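Local coordinates for type IV pilus secretin PilQ family protein (PDB 6W6M), which probably forms the outer-membrane channel for the type IV competence pilus, as a ring of fourteen subunits belonging to the bacterial secretin family, at residues Asn430-Ile436 against Leu464-Ile470; Asn474-Leu480 against Thr508-Asn514. All blocks are in the same frame, centred on the assembly; numbering follows the deposited sequence.

Overall arrangement
Contacts 1 and 2 lie in two successive hairpins of one antiparallel sheet, four strands within this chain, their centres about 11 Å apart. Contact 1 pairs strands 434-444 and 456-471, contact 2 pairs 475-493 and 496-513, and the two inner strands join the hairpins. Along that seam T467 O probably accepts a hydrogen bond from D479 N at 3.0 Å, and Q469 O one from V477 N at 3.0 Å, while CG1 of I470 packs on CD1 of L476 at 3.5 Å. The two hairpins are consistent with the inner gate of secretins, beside strands such as 404-429 and 518-534 of the barrel wall. Both contacts touch the same neighbouring subunit.

Contact 1: Asn430-Ile436 against Leu464-Ile470; sequences NKQPAYI and LKVTPQI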
ATOM      1  N   ASN A 430     -39.682 -11.277 -32.412  1.00 75.14           N
ATOM      2  CA  ASN A 430     -38.578 -11.442 -33.347  1.00 75.14           C
ATOM      3  C   ASN A 430     -37.378 -10.587 -32.954  1.00 75.14           C
ATOM      4  O   ASN A 430     -37.517  -9.406 -32.641  1.00 75.14           O
ATOM      5  CB  ASN A 430     -39.056 -11.080 -34.752  1.00 75.14           C
ATOM      6  CG  ASN A 430     -38.085 -11.487 -35.830  1.00 75.14           C
ATOM      7  OD1 ASN A 430     -37.377 -12.470 -35.693  1.00 75.14           O
ATOM      8  ND2 ASN A 430     -38.075 -10.751 -36.922  1.00 75.14           N
ATOM      9  N   LYS A 431     -36.197 -11.206 -32.972  1.00 77.29           N
ATOM     10  CA  LYS A 431     -34.907 -10.556 -32.710  1.00 77.29           C
ATOM     11  C   LYS A 431     -34.733 -10.175 -31.242  1.00 77.29           C
ATOM     12  O   LYS A 431     -33.964  -9.279 -30.907  1.00 77.29           O
ATOM     13  CB  LYS A 431     -34.704  -9.329 -33.600  1.00 77.29           C
ATOM     14  CG  LYS A 431     -34.643  -9.583 -35.096  1.00 77.29           C
ATOM     15  CD  LYS A 431     -33.367 -10.258 -35.513  1.00 77.29           C
ATOM     16  CE  LYS A 431     -32.161  -9.567 -34.939  1.00 77.29           C
ATOM     17  NZ  LYS A 431     -31.025  -9.552 -35.887  1.00 77.29           N
ATOM     18  N   GLN A 432     -35.407 -10.894 -30.359  1.00 74.07           N
ATOM     19  CA  GLN A 432     -35.470 -10.527 -28.947  1.00 74.07           C
ATOM     20  C   GLN A 432     -35.081 -11.702 -28.055  1.00 74.07           C
ATOM     21  O   GLN A 432     -35.591 -12.809 -28.247  1.00 74.07           O
ATOM     22  CB  GLN A 432     -36.877 -10.046 -28.616  1.00 74.07           C
ATOM     23  CG  GLN A 432     -37.282  -8.780 -29.286  1.00 74.07           C
ATOM     24  CD  GLN A 432     -36.380  -7.626 -28.926  1.00 74.07           C
ATOM     25  OE1 GLN A 432     -35.964  -7.478 -27.774  1.00 74.07           O
ATOM     26  NE2 GLN A 432     -36.071  -6.795 -29.912  1.00 74.07           N
ATOM     27  N   PRO A 433     -34.184 -11.511 -27.083  1.00 69.13           N
ATOM     28  CA  PRO A 433     -33.671 -12.652 -26.309  1.00 69.13           C
ATOM     29  C   PRO A 433     -34.606 -13.089 -25.186  1.00 69.13           C
ATOM     30  O   PRO A 433     -35.150 -12.270 -24.447  1.00 69.13           O
ATOM     31  CB  PRO A 433     -32.348 -12.125 -25.741  1.00 69.13           C
ATOM     32  CG  PRO A 433     -32.112 -10.819 -26.407  1.00 69.13           C
ATOM     33  CD  PRO A 433     -33.433 -10.286 -26.791  1.00 69.13           C
ATOM     34  N   ALA A 434     -34.756 -14.406 -25.035  1.00 60.91           N
ATOM     35  CA  ALA A 434     -35.635 -14.937 -23.998  1.00 60.91           C
ATOM     36  C   ALA A 434     -34.990 -16.157 -23.353  1.00 60.91           C
ATOM     37  O   ALA A 434     -34.137 -16.821 -23.950  1.00 60.91           O
ATOM     38  CB  ALA A 434     -37.005 -15.277 -24.572  1.00 60.91           C
ATOM     39  N   TYR A 435     -35.410 -16.447 -22.119  1.00 56.15           N
ATOM     40  CA  TYR A 435     -34.883 -17.586 -21.373  1.00 56.15           C
ATOM     41  C   TYR A 435     -35.958 -18.161 -20.464  1.00 56.15           C
ATOM     42  O   TYR A 435     -36.865 -17.460 -20.031  1.00 56.15           O
ATOM     43  CB  TYR A 435     -33.642 -17.203 -20.550  1.00 56.15           C
ATOM     44  CG  TYR A 435     -33.924 -16.179 -19.491  1.00 56.15           C
ATOM     45  CD1 TYR A 435     -34.322 -16.564 -18.226  1.00 56.15           C
ATOM     46  CD2 TYR A 435     -33.776 -14.822 -19.747  1.00 56.15           C
ATOM     47  CE1 TYR A 435     -34.561 -15.636 -17.253  1.00 56.15           C
ATOM     48  CE2 TYR A 435     -34.009 -13.893 -18.776  1.00 56.15           C
ATOM     49  CZ  TYR A 435     -34.405 -14.304 -17.533  1.00 56.15           C
ATOM     50  OH  TYR A 435     -34.649 -13.383 -16.552  1.00 56.15           O
ATOM     51  N   ILE A 436     -35.838 -19.455 -20.177  1.00 53.91           N
ATOM     52  CA  ILE A 436     -36.643 -20.110 -19.149  1.00 53.91           C
ATOM     53  C   ILE A 436     -35.779 -21.133 -18.413  1.00 53.91           C
ATOM     54  O   ILE A 436     -34.980 -21.842 -19.034  1.00 53.91           O
ATOM     55  CB  ILE A 436     -37.927 -20.752 -19.733  1.00 53.91           C
ATOM     56  CG1 ILE A 436     -38.813 -21.295 -18.613  1.00 53.91           C
ATOM     57  CG2 ILE A 436     -37.621 -21.825 -20.744  1.00 53.91           C
ATOM     58  CD1 ILE A 436     -40.178 -21.651 -19.028  1.00 53.91           C
ATOM     59  N   LEU A 464     -33.330 -23.096 -21.188  1.00 54.55           N
ATOM     60  CA  LEU A 464     -33.362 -22.766 -22.604  1.00 54.55           C
ATOM     61  C   LEU A 464     -33.142 -21.273 -22.782  1.00 54.55           C
ATOM     62  O   LEU A 464     -33.797 -20.462 -22.128  1.00 54.55           O
ATOM     63  CB  LEU A 464     -34.686 -23.179 -23.236  1.00 54.55           C
ATOM     64  CG  LEU A 464     -34.899 -22.834 -24.708  1.00 54.55           C
ATOM     65  CD1 LEU A 464     -33.897 -23.538 -25.589  1.00 54.55           C
ATOM     66  CD2 LEU A 464     -36.305 -23.172 -25.126  1.00 54.55           C
ATOM     67  N   LYS A 465     -32.229 -20.918 -23.684  1.00 58.55           N
ATOM     68  CA  LYS A 465     -31.861 -19.533 -23.955  1.00 58.55           C
ATOM     69  C   LYS A 465     -31.816 -19.335 -25.460  1.00 58.55           C
ATOM     70  O   LYS A 465     -31.040 -20.014 -26.138  1.00 58.55           O
ATOM     71  CB  LYS A 465     -30.503 -19.229 -23.352  1.00 58.55           C
ATOM     72  CG  LYS A 465     -30.417 -17.954 -22.598  1.00 58.55           C
ATOM     73  CD  LYS A 465     -29.161 -17.938 -21.786  1.00 58.55           C
ATOM     74  CE  LYS A 465     -29.082 -19.177 -20.932  1.00 58.55           C
ATOM     75  NZ  LYS A 465     -30.300 -19.343 -20.094  1.00 58.55           N
ATOM     76  N   VAL A 466     -32.617 -18.413 -25.996  1.00 62.03           N
ATOM     77  CA  VAL A 466     -32.761 -18.348 -27.447  1.00 62.03           C
ATOM     78  C   VAL A 466     -32.934 -16.919 -27.950  1.00 62.03           C
ATOM     79  O   VAL A 466     -33.506 -16.055 -27.273  1.00 62.03           O
ATOM     80  CB  VAL A 466     -33.924 -19.258 -27.917  1.00 62.03           C
ATOM     81  CG1 VAL A 466     -35.243 -18.792 -27.356  1.00 62.03           C
ATOM     82  CG2 VAL A 466     -33.968 -19.359 -29.425  1.00 62.03           C
ATOM     83  N   THR A 467     -32.382 -16.675 -29.167  1.00 68.16           N
ATOM     84  CA  THR A 467     -32.667 -15.488 -29.982  1.00 68.16           C
ATOM     85  C   THR A 467     -33.033 -15.886 -31.412  1.00 68.16           C
ATOM     86  O   THR A 467     -32.217 -16.490 -32.123  1.00 68.16           O
ATOM     87  CB  THR A 467     -31.483 -14.516 -30.015  1.00 68.16           C
ATOM     88  OG1 THR A 467     -30.846 -14.467 -28.736  1.00 68.16           O
ATOM     89  CG2 THR A 467     -31.962 -13.119 -30.357  1.00 68.16           C
ATOM     90  N   PRO A 468     -34.269 -15.605 -31.849  1.00 70.32           N
ATOM     91  CA  PRO A 468     -34.708 -16.002 -33.192  1.00 70.32           C
ATOM     92  C   PRO A 468     -34.632 -14.907 -34.245  1.00 70.32           C
ATOM     93  O   PRO A 468     -34.454 -13.737 -33.914  1.00 70.32           O
ATOM     94  CB  PRO A 468     -36.156 -16.422 -32.945  1.00 70.32           C
ATOM     95  CG  PRO A 468     -36.601 -15.508 -31.878  1.00 70.32           C
ATOM     96  CD  PRO A 468     -35.406 -15.190 -31.016  1.00 70.32           C
ATOM     97  N   GLN A 469     -34.792 -15.271 -35.516  1.00 74.67           N
ATOM     98  CA  GLN A 469     -34.829 -14.308 -36.612  1.00 74.67           C
ATOM     99  C   GLN A 469     -35.606 -14.909 -37.774  1.00 74.67           C
ATOM    100  O   GLN A 469     -35.295 -16.012 -38.218  1.00 74.67           O
ATOM    101  CB  GLN A 469     -33.416 -13.924 -37.062  1.00 74.67           C
ATOM    102  CG  GLN A 469     -33.393 -12.965 -38.231  1.00 74.67           C
ATOM    103  CD  GLN A 469     -32.000 -12.592 -38.696  1.00 74.67           C
ATOM    104  OE1 GLN A 469     -31.103 -12.363 -37.895  1.00 74.67           O
ATOM    105  NE2 GLN A 469     -31.820 -12.523 -40.002  1.00 74.67           N
ATOM    106  N   ILE A 470     -36.600 -14.182 -38.271  1.00 76.13           N
ATOM    107  CA  ILE A 470     -37.468 -14.645 -39.349  1.00 76.13           C
ATOM    108  C   ILE A 470     -36.931 -14.124 -40.677  1.00 76.13           C
ATOM    109  O   ILE A 470     -36.609 -12.939 -40.801  1.00 76.13           O
ATOM    110  CB  ILE A 470     -38.917 -14.186 -39.135  1.00 76.13           C
ATOM    111  CG1 ILE A 470     -39.513 -14.849 -37.906  1.00 76.13           C
ATOM    112  CG2 ILE A 470     -39.755 -14.506 -40.345  1.00 76.13           C
ATOM    113  CD1 ILE A 470     -40.815 -14.260 -37.491  1.00 76.13           C
TER
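The carbonyl oxygen of V466 receives the amide of A434, N to O 3.0 Å, in a nearly linear bond (N-H...O 165°). The CA of P433 comes to the same oxygen as a CA-H...O contact of 3.5 Å. A434 O answers by accepting V466 N, and one pair further on I436 and L464 exchange two more backbone bonds. Between them Y435 and K465 form a non-hydrogen-bonded pair, CB of Y435 lying 3.9 Å from CG of K465, while the tyrosine ring turns outward from segment 464-470 (chi1 63°).

This is regular antiparallel pairing in a hairpin that matches the secretin gate. A434, I436, L464 and V466 share one face; on it A434, I436 and V466 touch strand 404-429, which suits small and branched apolar residues, and CG2 of I436 rests 4.1 Å from CB of L464. Along their other edge Y435 and I436 pair antiparallel with a strand of a neighbouring subunit, extending the sheet.

Toward N430 the regular ladder ends: P468 has no N-H to give Q432 O, and its CD lies 3.7 Å from that oxygen. With its CG anti to the backbone N (chi1 -168°), N430 brings OD1 to I470 N, a weak bond of 3.2 Å. K431 N likewise makes a weak bond to P468 O, 3.2 Å. The K431 chain, folded at chi2 and chi3, runs beside the extended Q469: CD packs against Q469 CG at 3.8 Å, and NZ makes a weak bond to Q469 OE1 and a long, weak ion pair with E290 of another neighbouring subunit.

Contact 2: Asn474-Leu480 against Thr508-Asn514; sequences NRLVLDL and TQVLVNN
R475 lies along N513 where strands 475-493 and 496-513 meet, the second hairpin of a sheet consistent with the secretin gate. Its CB packs 4.0 Å from CD1 of L511. CG, set anti to the carbonyl carbon (chi1 -78°), passes 3.5 Å from OD1 of N513, and CD returns to the same L511 methyl. The chain then stays extended, carrying NE to N513 OD1 in a weak, bent hydrogen bond of 3.4 Å. The guanidinium and amide planes are nearly parallel, 15° apart. A long arginine suits this partly exposed strand end: its methylenes cover a leucine while its head reaches polar groups, with NH2 in a long, weak ion pair to D473. The amide it meets has a stronger partner, since N513 ND2 is hydrogen-bonded to E516.

Six backbone bonds, two each for L476 with V512, L478 with V510 and L480 with T508, zip the strands together. These three pairs place their side chains on one face, where L480, T508 and V510 all touch L520 of strand 518-534. Leucines and valines fill most of that buried layer, with T508 at its end. On the other face, partly exposed, V477 CG2 and L511 CD1 come into loose apolar contact, and Q509 runs beside D479, their amide and carboxylate planes 86° apart, with no hydrogen bond between D479 OD1 and Q509 OE1. From a neighbouring subunit, K263 packs on both, T429 OG1 hydrogen-bonds to Q509 O and I427 packs on T508 and V510. Within the buried layer, CD1 of L480 meets CG2 of V510 at 3.5 Å.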
ATOM      1  N   ASN A 474     -39.848 -18.338 -45.411  1.00 86.63           N
ATOM      2  CA  ASN A 474     -40.494 -19.209 -44.427  1.00 86.63           C
ATOM      3  C   ASN A 474     -39.474 -20.062 -43.665  1.00 86.63           C
ATOM      4  O   ASN A 474     -39.528 -21.290 -43.668  1.00 86.63           O
ATOM      5  CB  ASN A 474     -41.539 -20.090 -45.118  1.00 86.63           C
ATOM      6  CG  ASN A 474     -42.765 -20.324 -44.270  1.00 86.63           C
ATOM      7  OD1 ASN A 474     -43.288 -19.409 -43.644  1.00 86.63           O
ATOM      8  ND2 ASN A 474     -43.227 -21.560 -44.242  1.00 86.63           N
ATOM      9  N   ARG A 475     -38.540 -19.390 -42.995  1.00 84.52           N
ATOM     10  CA  ARG A 475     -37.444 -20.069 -42.320  1.00 84.52           C
ATOM     11  C   ARG A 475     -36.978 -19.247 -41.130  1.00 84.52           C
ATOM     12  O   ARG A 475     -37.196 -18.039 -41.077  1.00 84.52           O
ATOM     13  CB  ARG A 475     -36.265 -20.292 -43.258  1.00 84.52           C
ATOM     14  CG  ARG A 475     -36.408 -21.436 -44.216  1.00 84.52           C
ATOM     15  CD  ARG A 475     -35.231 -21.425 -45.145  1.00 84.52           C
ATOM     16  NE  ARG A 475     -35.185 -22.583 -46.015  1.00 84.52           N
ATOM     17  CZ  ARG A 475     -34.209 -22.800 -46.885  1.00 84.52           C
ATOM     18  NH1 ARG A 475     -34.224 -23.881 -47.651  1.00 84.52           N
ATOM     19  NH2 ARG A 475     -33.215 -21.932 -46.985  1.00 84.52           N
ATOM     20  N   LEU A 476     -36.316 -19.910 -40.186  1.00 75.24           N
ATOM     21  CA  LEU A 476     -35.799 -19.279 -38.983  1.00 75.24           C
ATOM     22  C   LEU A 476     -34.306 -19.535 -38.845  1.00 75.24           C
ATOM     23  O   LEU A 476     -33.813 -20.615 -39.176  1.00 75.24           O
ATOM     24  CB  LEU A 476     -36.498 -19.811 -37.730  1.00 75.24           C
ATOM     25  CG  LEU A 476     -37.896 -19.404 -37.271  1.00 75.24           C
ATOM     26  CD1 LEU A 476     -37.991 -17.920 -37.125  1.00 75.24           C
ATOM     27  CD2 LEU A 476     -38.972 -19.933 -38.179  1.00 75.24           C
ATOM     28  N   VAL A 477     -33.594 -18.539 -38.336  1.00 71.64           N
ATOM     29  CA  VAL A 477     -32.209 -18.683 -37.905  1.00 71.64           C
ATOM     30  C   VAL A 477     -32.233 -18.563 -36.389  1.00 71.64           C
ATOM     31  O   VAL A 477     -32.664 -17.541 -35.851  1.00 71.64           O
ATOM     32  CB  VAL A 477     -31.281 -17.634 -38.529  1.00 71.64           C
ATOM     33  CG1 VAL A 477     -29.896 -17.760 -37.953  1.00 71.64           C
ATOM     34  CG2 VAL A 477     -31.239 -17.776 -40.023  1.00 71.64           C
ATOM     35  N   LEU A 478     -31.780 -19.598 -35.688  1.00 69.35           N
ATOM     36  CA  LEU A 478     -31.844 -19.634 -34.233  1.00 69.35           C
ATOM     37  C   LEU A 478     -30.450 -19.631 -33.626  1.00 69.35           C
ATOM     38  O   LEU A 478     -29.613 -20.460 -33.999  1.00 69.35           O
ATOM     39  CB  LEU A 478     -32.612 -20.865 -33.757  1.00 69.35           C
ATOM     40  CG  LEU A 478     -34.099 -20.998 -34.087  1.00 69.35           C
ATOM     41  CD1 LEU A 478     -34.602 -22.340 -33.651  1.00 69.35           C
ATOM     42  CD2 LEU A 478     -34.917 -19.911 -33.448  1.00 69.35           C
ATOM     43  N   ASP A 479     -30.213 -18.718 -32.680  1.00 70.10           N
ATOM     44  CA  ASP A 479     -29.020 -18.783 -31.791  1.00 70.10           C
ATOM     45  C   ASP A 479     -29.395 -19.471 -30.474  1.00 70.10           C
ATOM     46  O   ASP A 479     -30.151 -18.871 -29.693  1.00 70.10           O
ATOM     47  CB  ASP A 479     -28.455 -17.388 -31.513  1.00 70.10           C
ATOM     48  CG  ASP A 479     -27.663 -16.807 -32.672  1.00 70.10           C
ATOM     49  OD1 ASP A 479     -27.218 -17.594 -33.530  1.00 70.10           O
ATOM     50  OD2 ASP A 479     -27.499 -15.572 -32.704  1.00 70.10           O
ATOM     51  N   LEU A 480     -28.866 -20.675 -30.238  1.00 63.08           N
ATOM     52  CA  LEU A 480     -29.478 -21.643 -29.289  1.00 63.08           C
ATOM     53  C   LEU A 480     -28.487 -21.937 -28.158  1.00 63.08           C
ATOM     54  O   LEU A 480     -27.310 -22.196 -28.461  1.00 63.08           O
ATOM     55  CB  LEU A 480     -29.820 -22.928 -30.050  1.00 30.00           C
ATOM     56  CG  LEU A 480     -30.889 -22.789 -31.130  1.00 30.00           C
ATOM     57  CD1 LEU A 480     -31.035 -24.086 -31.910  1.00 30.00           C
ATOM     58  CD2 LEU A 480     -32.221 -22.380 -30.523  1.00 30.00           C
ATOM     59  N   THR A 508     -25.348 -23.608 -30.297  1.00 64.93           N
ATOM     60  CA  THR A 508     -25.195 -23.625 -31.748  1.00 64.93           C
ATOM     61  C   THR A 508     -25.896 -22.435 -32.381  1.00 64.93           C
ATOM     62  O   THR A 508     -26.542 -21.624 -31.713  1.00 64.93           O
ATOM     63  CB  THR A 508     -25.766 -24.907 -32.383  1.00 64.93           C
ATOM     64  OG1 THR A 508     -27.159 -25.044 -32.080  1.00 64.93           O
ATOM     65  CG2 THR A 508     -25.034 -26.120 -31.914  1.00 64.93           C
ATOM     66  N   GLN A 509     -25.769 -22.366 -33.701  1.00 72.12           N
ATOM     67  CA  GLN A 509     -26.615 -21.547 -34.556  1.00 72.12           C
ATOM     68  C   GLN A 509     -27.106 -22.429 -35.688  1.00 72.12           C
ATOM     69  O   GLN A 509     -26.301 -23.062 -36.367  1.00 72.12           O
ATOM     70  CB  GLN A 509     -25.857 -20.340 -35.098  1.00 72.12           C
ATOM     71  CG  GLN A 509     -26.728 -19.387 -35.869  1.00 72.12           C
ATOM     72  CD  GLN A 509     -26.005 -18.126 -36.251  1.00 72.12           C
ATOM     73  OE1 GLN A 509     -24.865 -17.909 -35.864  1.00 72.12           O
ATOM     74  NE2 GLN A 509     -26.664 -17.284 -37.016  1.00 72.12           N
ATOM     75  N   VAL A 510     -28.420 -22.499 -35.879  1.00 71.78           N
ATOM     76  CA  VAL A 510     -28.990 -23.365 -36.903  1.00 71.78           C
ATOM     77  C   VAL A 510     -30.016 -22.604 -37.731  1.00 71.78           C
ATOM     78  O   VAL A 510     -30.430 -21.497 -37.396  1.00 71.78           O
ATOM     79  CB  VAL A 510     -29.628 -24.644 -36.322  1.00 71.78           C
ATOM     80  CG1 VAL A 510     -28.578 -25.507 -35.658  1.00 71.78           C
ATOM     81  CG2 VAL A 510     -30.758 -24.301 -35.365  1.00 71.78           C
ATOM     82  N   LEU A 511     -30.435 -23.242 -38.821  1.00 71.61           N
ATOM     83  CA  LEU A 511     -31.348 -22.681 -39.812  1.00 71.61           C
ATOM     84  C   LEU A 511     -32.391 -23.744 -40.126  1.00 71.61           C
ATOM     85  O   LEU A 511     -32.055 -24.797 -40.670  1.00 71.61           O
ATOM     86  CB  LEU A 511     -30.604 -22.248 -41.079  1.00 30.00           C
ATOM     87  CG  LEU A 511     -31.432 -22.199 -42.366  1.00 30.00           C
ATOM     88  CD1 LEU A 511     -32.542 -21.165 -42.250  1.00 30.00           C
ATOM     89  CD2 LEU A 511     -30.543 -21.906 -43.566  1.00 30.00           C
ATOM     90  N   VAL A 512     -33.646 -23.482 -39.781  1.00 75.10           N
ATOM     91  CA  VAL A 512     -34.675 -24.516 -39.776  1.00 75.10           C
ATOM     92  C   VAL A 512     -35.971 -23.974 -40.369  1.00 75.10           C
ATOM     93  O   VAL A 512     -36.313 -22.804 -40.192  1.00 75.10           O
ATOM     94  CB  VAL A 512     -34.870 -25.062 -38.338  1.00 75.10           C
ATOM     95  CG1 VAL A 512     -35.362 -23.977 -37.424  1.00 75.10           C
ATOM     96  CG2 VAL A 512     -35.812 -26.239 -38.292  1.00 75.10           C
ATOM     97  N   ASN A 513     -36.692 -24.833 -41.091  1.00 79.91           N
ATOM     98  CA  ASN A 513     -37.958 -24.444 -41.701  1.00 79.91           C
ATOM     99  C   ASN A 513     -38.988 -24.106 -40.628  1.00 79.91           C
ATOM    100  O   ASN A 513     -38.801 -24.376 -39.444  1.00 79.91           O
ATOM    101  CB  ASN A 513     -38.487 -25.549 -42.604  1.00 79.91           C
ATOM    102  CG  ASN A 513     -37.606 -25.804 -43.796  1.00 79.91           C
ATOM    103  OD1 ASN A 513     -36.829 -24.950 -44.208  1.00 79.91           O
ATOM    104  ND2 ASN A 513     -37.731 -26.988 -44.371  1.00 79.91           N
ATOM    105  N   ASN A 514     -40.117 -23.539 -41.057  1.00 80.79           N
ATOM    106  CA  ASN A 514     -41.028 -22.894 -40.118  1.00 80.79           C
ATOM    107  C   ASN A 514     -41.561 -23.837 -39.052  1.00 80.79           C
ATOM    108  O   ASN A 514     -41.359 -23.579 -37.864  1.00 80.79           O
ATOM    109  CB  ASN A 514     -42.202 -22.256 -40.853  1.00 80.79           C
ATOM    110  CG  ASN A 514     -43.018 -21.331 -39.966  1.00 80.79           C
ATOM    111  OD1 ASN A 514     -42.497 -20.711 -39.053  1.00 80.79           O
ATOM    112  ND2 ASN A 514     -44.301 -21.243 -40.235  1.00 80.79           N
TER